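Local coordinates for protein 3-oxosteroid 1-dehydrogenase (Sterolibacterium denitrificans, PDB 7P18) that binds FAD and probably uses it to introduce a double bond between C1 and C2 of 3-oxosteroid substrates, at residues A52-N57 / G129-P134; H113-Y118 / P537-T542; I310-E315 / G500-D505. All blocks are in the same frame, centred on the assembly; numbering follows the deposited sequence.

Overall arrangement
Contacts 1 and 2 touch each other beside the flavin, with centres about 7 Å apart. Arg130 NH1 forms a salt bridge with Asp117 OD2 at 2.7 Å, and Thr131 OG1 is probably hydrogen-bonded to Ala539 O at 2.8 Å. Contact 1 supplies Ala52, and contact 2 supplies Tyr115, Ala539 and Gly540, to the pocket holding androsta-1,4-diene-3,17-dione; both also bind the flavin end of FAD. Contact 3 is a separate strand pairing, its centre about 27 Å from that of contact 1 and about 26 Å from that of contact 2, the nearest atoms of contacts 2 and 3 being about 10 Å apart.

Contact 1. Residues A52-N57 / G129-P134; sequences AVWIPN and GRTMEP. With FAD (flavin-adenine dinucleotide), chain C.
Ala52 meets Met132 through its backbone, with CA 3.1 Å from Met132 O in a CA-H...O contact, while its CB lies 4.1 Å from Thr131 CG2. The same residue is turned to the cofactor: its N donates to FAD O4, and its O accepts from FAD N3 at 3.1 Å. A small side chain suits this spot, since CB lies close to FAD O4 and the bound androsta-1,4-diene-3,17-dione, where a larger group would probably intrude. At Val53 the short strand begins. Val53 and Met132 form the hydrogen-bonded pair of an antiparallel bridge, each N donating to the other's O, and Val53 CG2 rests on Met132 CB at 4.0 Å.

Trp54 forms the next, non-hydrogen-bonded pair with Thr131. With CG anti to the backbone N (chi1 -175°), its indole runs beside the extended Arg130 side chain, pointing the same way, and Trp54 CZ2 lies 3.7 Å from Arg130 CD. The ring and guanidinium planes stand 83° apart. Thr131 OG1, hydrogen-bonded to Ala539 O, lies in the indole plane at its edge. Ile55 N donates to Arg130 O at 2.8 Å, from 49° above the carbonyl plane. Its CG1 comes within 3.7 Å of Met132 SD, branched isoleucine and flexible methionine crossing at about a right angle. Pro56 places CG over the rim of one indole face and packs CB against Arg130 NE, also at 3.7 Å.

Asp117 ties the polar ends together, its OD1 accepting from Trp54 NE1 and its OD2 forming a salt bridge with Arg130 NH1; Arg130 NH2 turns to Asp65. Two carboxylates would thus more than offset the single buried charge, an excess that Trp54 NE1 would ease at Asp117. The pairing they flank leads to one donor and one acceptor for the flavin.

Contact 2. Residues H113-Y118 / P537-T542; sequences HRYPDY and PGAGGT. With FAD (flavin-adenine dinucleotide), chain C.
Ala539 pushes its methyl against two tyrosines of the other segment. Tyr115 CG is anti to the backbone N (chi1 -153°), and one face of its ring takes Ala539 CB in a CH-pi contact, offset toward the rim and closest to CZ at 3.6 Å. Tyr118 has CG anti to its carbonyl carbon instead (chi1 -76°), and its ring lies over the backbone of 538-539. Gly538 CA sits 3.6 Å above that plane, a second CH-pi contact, and Ala539 N comes 3.4 Å from Tyr118 CE1. A CB on Gly538 would come about 3.5 Å from Asp117 OD1. Tyr115 CE1 lies at the edge of the Tyr118 ring, in its plane.

The phenol oxygens find polar partners beyond the two segments, Tyr115 OH bonding to Tyr467 OH and Tyr118 OH to Tyr363 OH, while Ala539 CB touches Tyr118 OH at 3.5 Å. A phenylalanine in place of Tyr118 would probably leave the hydroxyl of Tyr363 without this partner and open a small gap beside the methyl of Ala539.

Residues 538 to 541 make a type II beta turn that leads to the cofactor. Gly540, at its third position, has a positive phi at which a CB would press on the carbonyl O of Ala539, so glycine is called for, and its N bonds to a carbonyl oxygen of the bound steroid; at Gly541 a side chain would strike the Pro537 ring. Tyr118 N donates to Pro537 O at 3.0 Å, and a water links Pro116 O to Ala539 N.

Beyond the turn, Thr542 N donates to FAD O2. Its OG1 accepts from FAD O3' at 2.7 Å and donates to FAD N1 at 2.8 Å.

Contact 3. Residues I310-E315 / G500-D505; sequences IGARAE and GGLLTD
Leu503 lays its isobutyl group against the paired side chains of Arg313 and Glu315. Its CG is anti to the backbone N (chi1 -179°), and the chain runs beside that of Arg313, pointing the same way, with Leu503 CD2 3.8 Å from Arg313 CD and in the guanidinium plane at its edge. Glu315 crosses the leucine obliquely, its OE1 3.6 Å from Leu503 CD1 and its OE2 equally near CD2. Arg313 holds that carboxylate side-on: NE donates at 3.0 Å to the anti lone pair of Glu315 OE2, NH2 meets OE2 from farther off and out of the carboxylate plane, and NH1 bridges to Glu513. The arginine methylenes pack along the leucine, while Glu315 meets it with its carboxylate.

Backbone bonds set this register. Leu503 N donates to Arg313 O at 2.8 Å in a nearly straight bond, and Glu315 and Gly501 exchange two more as an antiparallel hydrogen-bonded pair. Glycine is needed at position 500, where a CB would strike Glu315 O.

Leu502 turns away to the other side, though its CD2 still approaches Ala312 CB. There it packs on Ala307 and Met308 of helix 302-309, which ends in a Schellman motif at Gly311, and on Cys523 of strand 521-523. Strand 314-315 pairs antiparallel with strand 486-502, and Leu511 of strand 509-511 makes backbone bonds to Arg313 and Leu503.

Contact 1. Residues A52-N57 / G129-P134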
loop_
_atom_site.group_PDB
_atom_site.type_symbol
_atom_site.label_atom_id
_atom_site.label_comp_id
_atom_site.label_asym_id
_atom_site.label_seq_id
_atom_site.Cartn_x
_atom_site.Cartn_y
_atom_site.Cartn_z
ATOM N N ALA A 52 -3.617 -3.958 -5.532
ATOM C CA ALA A 52 -3.400 -3.399 -6.876
ATOM C C ALA A 52 -1.934 -3.548 -7.264
ATOM O O ALA A 52 -1.065 -3.409 -6.382
ATOM C CB ALA A 52 -3.831 -1.973 -6.900
ATOM N N VAL A 53 -1.678 -3.796 -8.550
ATOM C CA VAL A 53 -0.303 -3.837 -9.141
ATOM C C VAL A 53 -0.290 -2.933 -10.371
ATOM O O VAL A 53 -1.273 -2.905 -11.137
ATOM C CB VAL A 53 0.155 -5.265 -9.464
ATOM C CG1 VAL A 53 0.348 -6.077 -8.204
ATOM C CG2 VAL A 53 -0.808 -5.974 -10.419
ATOM N N TRP A 54 0.785 -2.148 -10.521
ATOM C CA TRP A 54 0.898 -1.144 -11.594
ATOM C C TRP A 54 1.715 -1.764 -12.734
ATOM O O TRP A 54 2.929 -1.914 -12.594
ATOM C CB TRP A 54 1.512 0.144 -11.072
ATOM C CG TRP A 54 1.540 1.234 -12.087
ATOM C CD1 TRP A 54 0.491 2.016 -12.475
ATOM C CD2 TRP A 54 2.683 1.707 -12.817
ATOM N NE1 TRP A 54 0.916 2.960 -13.351
ATOM C CE2 TRP A 54 2.248 2.775 -13.612
ATOM C CE3 TRP A 54 4.023 1.323 -12.884
ATOM C CZ2 TRP A 54 3.094 3.462 -14.482
ATOM C CZ3 TRP A 54 4.867 2.014 -13.726
ATOM C CH2 TRP A 54 4.406 3.060 -14.524
ATOM N N ILE A 55 1.020 -2.173 -13.789
ATOM C CA ILE A 55 1.591 -3.029 -14.864
ATOM C C ILE A 55 1.431 -2.277 -16.176
ATOM O O ILE A 55 0.452 -2.435 -16.908
ATOM C CB ILE A 55 0.927 -4.425 -14.918
ATOM C CG1 ILE A 55 0.771 -5.076 -13.544
ATOM C CG2 ILE A 55 1.707 -5.320 -15.882
ATOM C CD1 ILE A 55 2.088 -5.514 -12.894
ATOM N N PRO A 56 2.436 -1.479 -16.563
ATOM C CA PRO A 56 2.348 -0.786 -17.842
ATOM C C PRO A 56 2.289 -1.856 -18.948
ATOM O O PRO A 56 2.940 -2.862 -18.840
ATOM C CB PRO A 56 3.603 0.076 -17.900
ATOM C CG PRO A 56 4.040 0.168 -16.432
ATOM C CD PRO A 56 3.673 -1.162 -15.821
ATOM N N ASN A 57 1.529 -1.540 -19.990
ATOM C CA ASN A 57 1.506 -2.298 -21.265
ATOM C C ASN A 57 1.033 -3.723 -20.989
ATOM O O ASN A 57 1.496 -4.682 -21.703
ATOM C CB ASN A 57 2.864 -2.265 -21.950
ATOM C CG ASN A 57 2.789 -2.600 -23.432
ATOM O OD1 ASN A 57 1.742 -2.417 -24.113
ATOM N ND2 ASN A 57 3.933 -3.043 -23.926
ATOM N N GLY A 129 -5.850 1.929 -16.824
ATOM C CA GLY A 129 -5.599 0.608 -17.408
ATOM C C GLY A 129 -4.252 0.017 -17.025
ATOM O O GLY A 129 -4.127 -1.193 -17.182
ATOM N N ARG A 130 -3.257 0.801 -16.562
ATOM C CA ARG A 130 -1.973 0.185 -16.116
ATOM C C ARG A 130 -2.153 -0.486 -14.750
ATOM O O ARG A 130 -1.617 -1.577 -14.530
ATOM C CB ARG A 130 -0.848 1.225 -16.070
ATOM C CG ARG A 130 -0.485 1.848 -17.407
ATOM C CD ARG A 130 0.755 2.714 -17.261
ATOM N NE ARG A 130 1.391 3.011 -18.531
ATOM C CZ ARG A 130 2.136 4.089 -18.792
ATOM N NH1 ARG A 130 2.331 5.050 -17.891
ATOM N NH2 ARG A 130 2.729 4.183 -19.973
ATOM N N THR A 131 -2.886 0.151 -13.846
ATOM C CA THR A 131 -3.303 -0.436 -12.553
ATOM C C THR A 131 -4.187 -1.664 -12.827
ATOM O O THR A 131 -5.102 -1.540 -13.637
ATOM C CB THR A 131 -4.022 0.591 -11.682
ATOM O OG1 THR A 131 -3.138 1.660 -11.338
ATOM C CG2 THR A 131 -4.574 -0.065 -10.438
ATOM N N MET A 132 -3.894 -2.767 -12.151
ATOM C CA MET A 132 -4.646 -4.037 -12.197
ATOM C C MET A 132 -4.981 -4.478 -10.771
ATOM O O MET A 132 -4.195 -4.165 -9.817
ATOM C CB MET A 132 -3.863 -5.137 -12.908
ATOM C CG MET A 132 -3.291 -4.749 -14.289
ATOM S SD MET A 132 -2.467 -6.156 -15.092
ATOM C CE MET A 132 -3.880 -7.006 -15.785
ATOM N N GLU A 133 -6.098 -5.197 -10.636
ATOM C CA GLU A 133 -6.538 -5.708 -9.316
ATOM C C GLU A 133 -7.067 -7.135 -9.442
ATOM O O GLU A 133 -7.335 -7.635 -10.555
ATOM C CB GLU A 133 -7.571 -4.756 -8.743
ATOM C CG GLU A 133 -8.966 -4.895 -9.373
ATOM C CD GLU A 133 -10.038 -4.255 -8.513
ATOM O OE1 GLU A 133 -9.937 -4.367 -7.230
ATOM O OE2 GLU A 133 -10.917 -3.584 -9.113
ATOM N N PRO A 134 -7.187 -7.834 -8.296
ATOM C CA PRO A 134 -7.682 -9.206 -8.269
ATOM C C PRO A 134 -9.205 -9.330 -8.390
ATOM O O PRO A 134 -9.942 -8.459 -7.894
ATOM C CB PRO A 134 -7.318 -9.735 -6.883
ATOM C CG PRO A 134 -6.477 -8.648 -6.232
ATOM C CD PRO A 134 -6.741 -7.369 -6.974
HETATM P PA FAD C . 4.626 -7.349 3.630
HETATM O O1A FAD C . 3.453 -7.505 2.732
HETATM O O2A FAD C . 4.307 -6.577 4.883
HETATM O O5B FAD C . 5.147 -8.803 3.980
HETATM C C5B FAD C . 6.315 -8.941 4.832
HETATM C C4B FAD C . 6.129 -10.160 5.683
HETATM O O4B FAD C . 7.405 -10.512 6.282
HETATM C C3B FAD C . 5.128 -10.018 6.849
HETATM O O3B FAD C . 4.190 -11.089 6.855
HETATM C C2B FAD C . 6.026 -10.011 8.089
HETATM O O2B FAD C . 5.349 -10.429 9.267
HETATM C C1B FAD C . 7.203 -10.869 7.625
HETATM N N9A FAD C . 8.441 -10.675 8.382
HETATM C C8A FAD C . 8.925 -9.538 8.964
HETATM N N7A FAD C . 10.036 -9.754 9.663
HETATM C C5A FAD C . 10.306 -11.104 9.479
HETATM C C6A FAD C . 11.341 -11.944 9.944
HETATM N N6A FAD C . 12.310 -11.554 10.781
HETATM N N1A FAD C . 11.300 -13.240 9.569
HETATM C C2A FAD C . 10.308 -13.643 8.771
HETATM N N3A FAD C . 9.242 -12.966 8.331
HETATM C C4A FAD C . 9.324 -11.677 8.705
HETATM N N1 FAD C . 0.568 -1.022 -2.316
HETATM C C2 FAD C . 0.262 -1.251 -3.614
HETATM O O2 FAD C . 1.153 -1.297 -4.482
HETATM N N3 FAD C . -0.997 -1.466 -4.010
HETATM C C4 FAD C . -2.081 -1.198 -3.199
HETATM O O4 FAD C . -3.197 -1.521 -3.590
HETATM C C4X FAD C . -1.821 -0.921 -1.830
HETATM N N5 FAD C . -2.832 -0.696 -1.008
HETATM C C5X FAD C . -2.541 -0.508 0.323
HETATM C C6 FAD C . -3.607 -0.362 1.241
HETATM C C7 FAD C . -3.384 -0.306 2.611
HETATM C C7M FAD C . -4.542 -0.180 3.578
HETATM C C8 FAD C . -2.071 -0.453 3.093
HETATM C C8M FAD C . -1.798 -0.425 4.586
HETATM C C9 FAD C . -1.016 -0.512 2.205
HETATM C C9A FAD C . -1.219 -0.596 0.813
HETATM N N10 FAD C . -0.167 -0.678 -0.112
HETATM C C10 FAD C . -0.431 -0.874 -1.462
HETATM C "C1'" FAD C . 1.220 -0.830 0.341
HETATM C "C2'" FAD C . 1.597 -2.327 0.364
HETATM O "O2'" FAD C . 0.681 -3.113 1.125
HETATM C "C3'" FAD C . 3.025 -2.576 0.881
HETATM O "O3'" FAD C . 3.939 -1.583 0.408
HETATM C "C4'" FAD C . 3.488 -3.973 0.526
HETATM O "O4'" FAD C . 2.514 -4.890 1.006
HETATM C "C5'" FAD C . 4.853 -4.330 1.075
HETATM O "O5'" FAD C . 5.072 -5.712 0.732
HETATM P P FAD C . 6.295 -6.507 1.364
HETATM O O1P FAD C . 6.138 -7.849 0.791
HETATM O O2P FAD C . 7.554 -5.767 1.295
HETATM O O3P FAD C . 5.888 -6.605 2.947
#

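Contact 2. Residues H113-Y118 / P537-T542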
loop_
_atom_site.group_PDB
_atom_site.type_symbol
_atom_site.label_atom_id
_atom_site.label_comp_id
_atom_site.label_asym_id
_atom_site.label_seq_id
_atom_site.Cartn_x
_atom_site.Cartn_y
_atom_site.Cartn_z
ATOM N N HIS A 113 -9.683 0.016 -15.489
ATOM C CA HIS A 113 -9.674 0.691 -16.810
ATOM C C HIS A 113 -9.709 2.211 -16.661
ATOM O O HIS A 113 -9.164 2.926 -17.554
ATOM C CB HIS A 113 -10.841 0.186 -17.692
ATOM C CG HIS A 113 -10.768 -1.280 -17.947
ATOM N ND1 HIS A 113 -9.798 -1.830 -18.769
ATOM C CD2 HIS A 113 -11.540 -2.306 -17.528
ATOM C CE1 HIS A 113 -9.938 -3.127 -18.818
ATOM N NE2 HIS A 113 -11.003 -3.454 -18.050
ATOM N N ARG A 114 -10.332 2.707 -15.598
ATOM C CA ARG A 114 -10.539 4.177 -15.434
ATOM C C ARG A 114 -9.575 4.784 -14.408
ATOM O O ARG A 114 -9.702 6.003 -14.120
ATOM C CB ARG A 114 -11.991 4.438 -15.016
ATOM C CG ARG A 114 -13.025 3.958 -16.021
ATOM C CD ARG A 114 -14.416 3.950 -15.389
ATOM N NE ARG A 114 -14.771 5.290 -14.954
ATOM C CZ ARG A 114 -15.671 5.580 -14.026
ATOM N NH1 ARG A 114 -16.382 4.625 -13.442
ATOM N NH2 ARG A 114 -15.870 6.850 -13.712
ATOM N N TYR A 115 -8.675 3.995 -13.836
ATOM C CA TYR A 115 -7.825 4.442 -12.700
ATOM C C TYR A 115 -6.598 5.116 -13.297
ATOM O O TYR A 115 -5.717 4.434 -13.778
ATOM C CB TYR A 115 -7.425 3.258 -11.837
ATOM C CG TYR A 115 -7.135 3.589 -10.398
ATOM C CD1 TYR A 115 -6.550 4.794 -10.004
ATOM C CD2 TYR A 115 -7.445 2.661 -9.431
ATOM C CE1 TYR A 115 -6.323 5.071 -8.655
ATOM C CE2 TYR A 115 -7.245 2.932 -8.084
ATOM C CZ TYR A 115 -6.664 4.121 -7.702
ATOM O OH TYR A 115 -6.509 4.298 -6.352
ATOM N N PRO A 116 -6.498 6.459 -13.302
ATOM C CA PRO A 116 -5.387 7.134 -13.955
ATOM C C PRO A 116 -4.059 6.963 -13.224
ATOM O O PRO A 116 -4.055 6.812 -12.002
ATOM C CB PRO A 116 -5.767 8.622 -13.930
ATOM C CG PRO A 116 -7.228 8.601 -13.559
ATOM C CD PRO A 116 -7.397 7.412 -12.667
ATOM N N ASP A 117 -2.966 6.967 -13.999
ATOM C CA ASP A 117 -1.602 7.104 -13.424
ATOM C C ASP A 117 -1.555 8.358 -12.528
ATOM O O ASP A 117 -2.278 9.339 -12.776
ATOM C CB ASP A 117 -0.559 7.169 -14.523
ATOM C CG ASP A 117 -0.355 5.849 -15.247
ATOM O OD1 ASP A 117 -0.817 4.797 -14.730
ATOM O OD2 ASP A 117 0.270 5.897 -16.307
ATOM N N TYR A 118 -0.696 8.358 -11.512
ATOM C CA TYR A 118 -0.714 9.443 -10.489
ATOM C C TYR A 118 -0.138 10.758 -10.992
ATOM O O TYR A 118 -0.362 11.771 -10.345
ATOM C CB TYR A 118 -0.026 8.935 -9.219
ATOM C CG TYR A 118 -0.869 7.989 -8.392
ATOM C CD1 TYR A 118 -2.060 7.426 -8.847
ATOM C CD2 TYR A 118 -0.449 7.635 -7.124
ATOM C CE1 TYR A 118 -2.793 6.539 -8.074
ATOM C CE2 TYR A 118 -1.176 6.768 -6.331
ATOM C CZ TYR A 118 -2.366 6.235 -6.791
ATOM O OH TYR A 118 -3.037 5.362 -5.975
ATOM N N PRO A 537 4.203 5.672 -8.995
ATOM C CA PRO A 537 3.746 5.969 -10.359
ATOM C C PRO A 537 2.230 5.901 -10.585
ATOM O O PRO A 537 1.699 6.614 -11.452
ATOM C CB PRO A 537 4.465 4.897 -11.182
ATOM C CG PRO A 537 4.678 3.761 -10.225
ATOM C CD PRO A 537 5.049 4.474 -8.937
ATOM N N GLY A 538 1.574 5.055 -9.806
ATOM C CA GLY A 538 0.148 4.755 -9.903
ATOM C C GLY A 538 -0.234 3.735 -8.868
ATOM O O GLY A 538 0.676 3.153 -8.213
ATOM N N ALA A 539 -1.524 3.487 -8.727
ATOM C CA ALA A 539 -2.018 2.456 -7.796
ATOM C C ALA A 539 -1.370 1.118 -8.144
ATOM O O ALA A 539 -1.406 0.717 -9.340
ATOM C CB ALA A 539 -3.527 2.428 -7.827
ATOM N N GLY A 540 -0.701 0.500 -7.173
ATOM C CA GLY A 540 0.108 -0.717 -7.404
ATOM C C GLY A 540 1.581 -0.475 -7.565
ATOM O O GLY A 540 2.288 -1.439 -7.944
ATOM N N GLY A 541 2.050 0.713 -7.214
ATOM C CA GLY A 541 3.464 1.081 -7.334
ATOM C C GLY A 541 4.345 0.499 -6.241
ATOM O O GLY A 541 5.552 0.637 -6.390
ATOM N N THR A 542 3.821 -0.223 -5.226
ATOM C CA THR A 542 4.674 -0.986 -4.261
ATOM C C THR A 542 4.536 -2.495 -4.545
ATOM O O THR A 542 5.537 -3.194 -4.486
ATOM C CB THR A 542 4.388 -0.669 -2.767
ATOM O OG1 THR A 542 3.374 -1.507 -2.233
ATOM C CG2 THR A 542 3.942 0.755 -2.584
HETATM P PA FAD C . 4.626 -7.349 3.630
HETATM O O1A FAD C . 3.453 -7.505 2.732
HETATM O O2A FAD C . 4.307 -6.577 4.883
HETATM O O5B FAD C . 5.147 -8.803 3.980
HETATM C C5B FAD C . 6.315 -8.941 4.832
HETATM C C4B FAD C . 6.129 -10.160 5.683
HETATM O O4B FAD C . 7.405 -10.512 6.282
HETATM C C3B FAD C . 5.128 -10.018 6.849
HETATM O O3B FAD C . 4.190 -11.089 6.855
HETATM C C2B FAD C . 6.026 -10.011 8.089
HETATM O O2B FAD C . 5.349 -10.429 9.267
HETATM C C1B FAD C . 7.203 -10.869 7.625
HETATM N N9A FAD C . 8.441 -10.675 8.382
HETATM C C8A FAD C . 8.925 -9.538 8.964
HETATM N N7A FAD C . 10.036 -9.754 9.663
HETATM C C5A FAD C . 10.306 -11.104 9.479
HETATM C C6A FAD C . 11.341 -11.944 9.944
HETATM N N6A FAD C . 12.310 -11.554 10.781
HETATM N N1A FAD C . 11.300 -13.240 9.569
HETATM C C2A FAD C . 10.308 -13.643 8.771
HETATM N N3A FAD C . 9.242 -12.966 8.331
HETATM C C4A FAD C . 9.324 -11.677 8.705
HETATM N N1 FAD C . 0.568 -1.022 -2.316
HETATM C C2 FAD C . 0.262 -1.251 -3.614
HETATM O O2 FAD C . 1.153 -1.297 -4.482
HETATM N N3 FAD C . -0.997 -1.466 -4.010
HETATM C C4 FAD C . -2.081 -1.198 -3.199
HETATM O O4 FAD C . -3.197 -1.521 -3.590
HETATM C C4X FAD C . -1.821 -0.921 -1.830
HETATM N N5 FAD C . -2.832 -0.696 -1.008
HETATM C C5X FAD C . -2.541 -0.508 0.323
HETATM C C6 FAD C . -3.607 -0.362 1.241
HETATM C C7 FAD C . -3.384 -0.306 2.611
HETATM C C7M FAD C . -4.542 -0.180 3.578
HETATM C C8 FAD C . -2.071 -0.453 3.093
HETATM C C8M FAD C . -1.798 -0.425 4.586
HETATM C C9 FAD C . -1.016 -0.512 2.205
HETATM C C9A FAD C . -1.219 -0.596 0.813
HETATM N N10 FAD C . -0.167 -0.678 -0.112
HETATM C C10 FAD C . -0.431 -0.874 -1.462
HETATM C "C1'" FAD C . 1.220 -0.830 0.341
HETATM C "C2'" FAD C . 1.597 -2.327 0.364
HETATM O "O2'" FAD C . 0.681 -3.113 1.125
HETATM C "C3'" FAD C . 3.025 -2.576 0.881
HETATM O "O3'" FAD C . 3.939 -1.583 0.408
HETATM C "C4'" FAD C . 3.488 -3.973 0.526
HETATM O "O4'" FAD C . 2.514 -4.890 1.006
HETATM C "C5'" FAD C . 4.853 -4.330 1.075
HETATM O "O5'" FAD C . 5.072 -5.712 0.732
HETATM P P FAD C . 6.295 -6.507 1.364
HETATM O O1P FAD C . 6.138 -7.849 0.791
HETATM O O2P FAD C . 7.554 -5.767 1.295
HETATM O O3P FAD C . 5.888 -6.605 2.947
HETATM O O HOH W 1 -2.827 4.461 -11.094
#

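Contact 3. Residues I310-E315 / G500-D505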
loop_
_atom_site.group_PDB
_atom_site.type_symbol
_atom_site.label_atom_id
_atom_site.label_comp_id
_atom_site.label_asym_id
_atom_site.label_seq_id
_atom_site.Cartn_x
_atom_site.Cartn_y
_atom_site.Cartn_z
ATOM N N ILE A 310 26.601 -7.793 6.895
ATOM C CA ILE A 310 27.565 -8.505 5.993
ATOM C C ILE A 310 27.977 -7.659 4.780
ATOM O O ILE A 310 28.558 -8.249 3.862
ATOM C CB ILE A 310 27.038 -9.889 5.568
ATOM C CG1 ILE A 310 25.815 -9.810 4.656
ATOM C CG2 ILE A 310 26.782 -10.766 6.778
ATOM C CD1 ILE A 310 25.490 -11.102 3.944
ATOM N N GLY A 311 27.732 -6.343 4.766
ATOM C CA GLY A 311 28.261 -5.441 3.717
ATOM C C GLY A 311 27.229 -5.009 2.663
ATOM O O GLY A 311 27.611 -4.249 1.759
ATOM N N ALA A 312 25.965 -5.410 2.775
ATOM C CA ALA A 312 24.921 -4.956 1.822
ATOM C C ALA A 312 24.823 -3.436 1.884
ATOM O O ALA A 312 24.906 -2.869 2.973
ATOM C CB ALA A 312 23.613 -5.624 2.147
ATOM N N ARG A 313 24.646 -2.794 0.752
ATOM C CA ARG A 313 24.396 -1.340 0.643
ATOM C C ARG A 313 22.890 -1.057 0.785
ATOM O O ARG A 313 22.060 -1.901 0.349
ATOM C CB ARG A 313 24.920 -0.802 -0.689
ATOM C CG ARG A 313 24.642 0.679 -0.928
ATOM C CD ARG A 313 25.520 1.168 -2.055
ATOM N NE ARG A 313 25.121 2.503 -2.414
ATOM C CZ ARG A 313 25.460 3.580 -1.728
ATOM N NH1 ARG A 313 26.238 3.477 -0.657
ATOM N NH2 ARG A 313 25.026 4.766 -2.124
ATOM N N ALA A 314 22.550 0.070 1.393
ATOM C CA ALA A 314 21.136 0.531 1.503
ATOM C C ALA A 314 20.988 1.895 0.839
ATOM O O ALA A 314 21.946 2.687 0.830
ATOM C CB ALA A 314 20.705 0.566 2.946
ATOM N N GLU A 315 19.808 2.190 0.300
ATOM C CA GLU A 315 19.523 3.496 -0.324
ATOM C C GLU A 315 18.083 3.904 -0.022
ATOM O O GLU A 315 17.274 3.032 0.342
ATOM C CB GLU A 315 19.751 3.462 -1.850
ATOM C CG GLU A 315 21.214 3.421 -2.232
ATOM C CD GLU A 315 21.523 3.523 -3.719
ATOM O OE1 GLU A 315 20.569 3.712 -4.547
ATOM O OE2 GLU A 315 22.734 3.467 -4.031
ATOM N N GLY A 500 12.806 2.778 1.399
ATOM C CA GLY A 500 14.236 2.523 1.196
ATOM C C GLY A 500 14.577 1.151 1.694
ATOM O O GLY A 500 13.753 0.552 2.329
ATOM N N GLY A 501 15.778 0.666 1.400
ATOM C CA GLY A 501 16.187 -0.668 1.830
ATOM C C GLY A 501 17.430 -1.110 1.112
ATOM O O GLY A 501 18.164 -0.255 0.586
ATOM N N LEU A 502 17.634 -2.407 1.095
ATOM C CA LEU A 502 18.836 -3.016 0.489
ATOM C C LEU A 502 18.859 -2.687 -1.006
ATOM O O LEU A 502 17.840 -2.838 -1.679
ATOM C CB LEU A 502 18.801 -4.519 0.730
ATOM C CG LEU A 502 18.745 -4.969 2.187
ATOM C CD1 LEU A 502 18.830 -6.469 2.271
ATOM C CD2 LEU A 502 19.845 -4.323 3.005
ATOM N N LEU A 503 20.002 -2.220 -1.488
ATOM C CA LEU A 503 20.203 -1.931 -2.923
ATOM C C LEU A 503 20.267 -3.261 -3.657
ATOM O O LEU A 503 20.972 -4.203 -3.197
ATOM C CB LEU A 503 21.473 -1.106 -3.122
ATOM C CG LEU A 503 21.747 -0.728 -4.572
ATOM C CD1 LEU A 503 20.640 0.141 -5.132
ATOM C CD2 LEU A 503 23.100 -0.046 -4.678
ATOM N N THR A 504 19.527 -3.379 -4.746
ATOM C CA THR A 504 19.549 -4.553 -5.620
ATOM C C THR A 504 19.849 -4.135 -7.063
ATOM O O THR A 504 19.721 -2.930 -7.405
ATOM C CB THR A 504 18.219 -5.330 -5.575
ATOM O OG1 THR A 504 17.135 -4.484 -6.015
ATOM C CG2 THR A 504 17.965 -5.833 -4.170
ATOM N N ASP A 505 20.141 -5.132 -7.879
ATOM C CA ASP A 505 20.302 -5.014 -9.345
ATOM C C ASP A 505 18.995 -5.453 -9.995
ATOM O O ASP A 505 17.992 -5.705 -9.285
ATOM C CB ASP A 505 21.523 -5.782 -9.856
ATOM C CG ASP A 505 21.419 -7.293 -9.788
ATOM O OD1 ASP A 505 20.297 -7.810 -9.538
ATOM O OD2 ASP A 505 22.469 -7.968 -10.016
#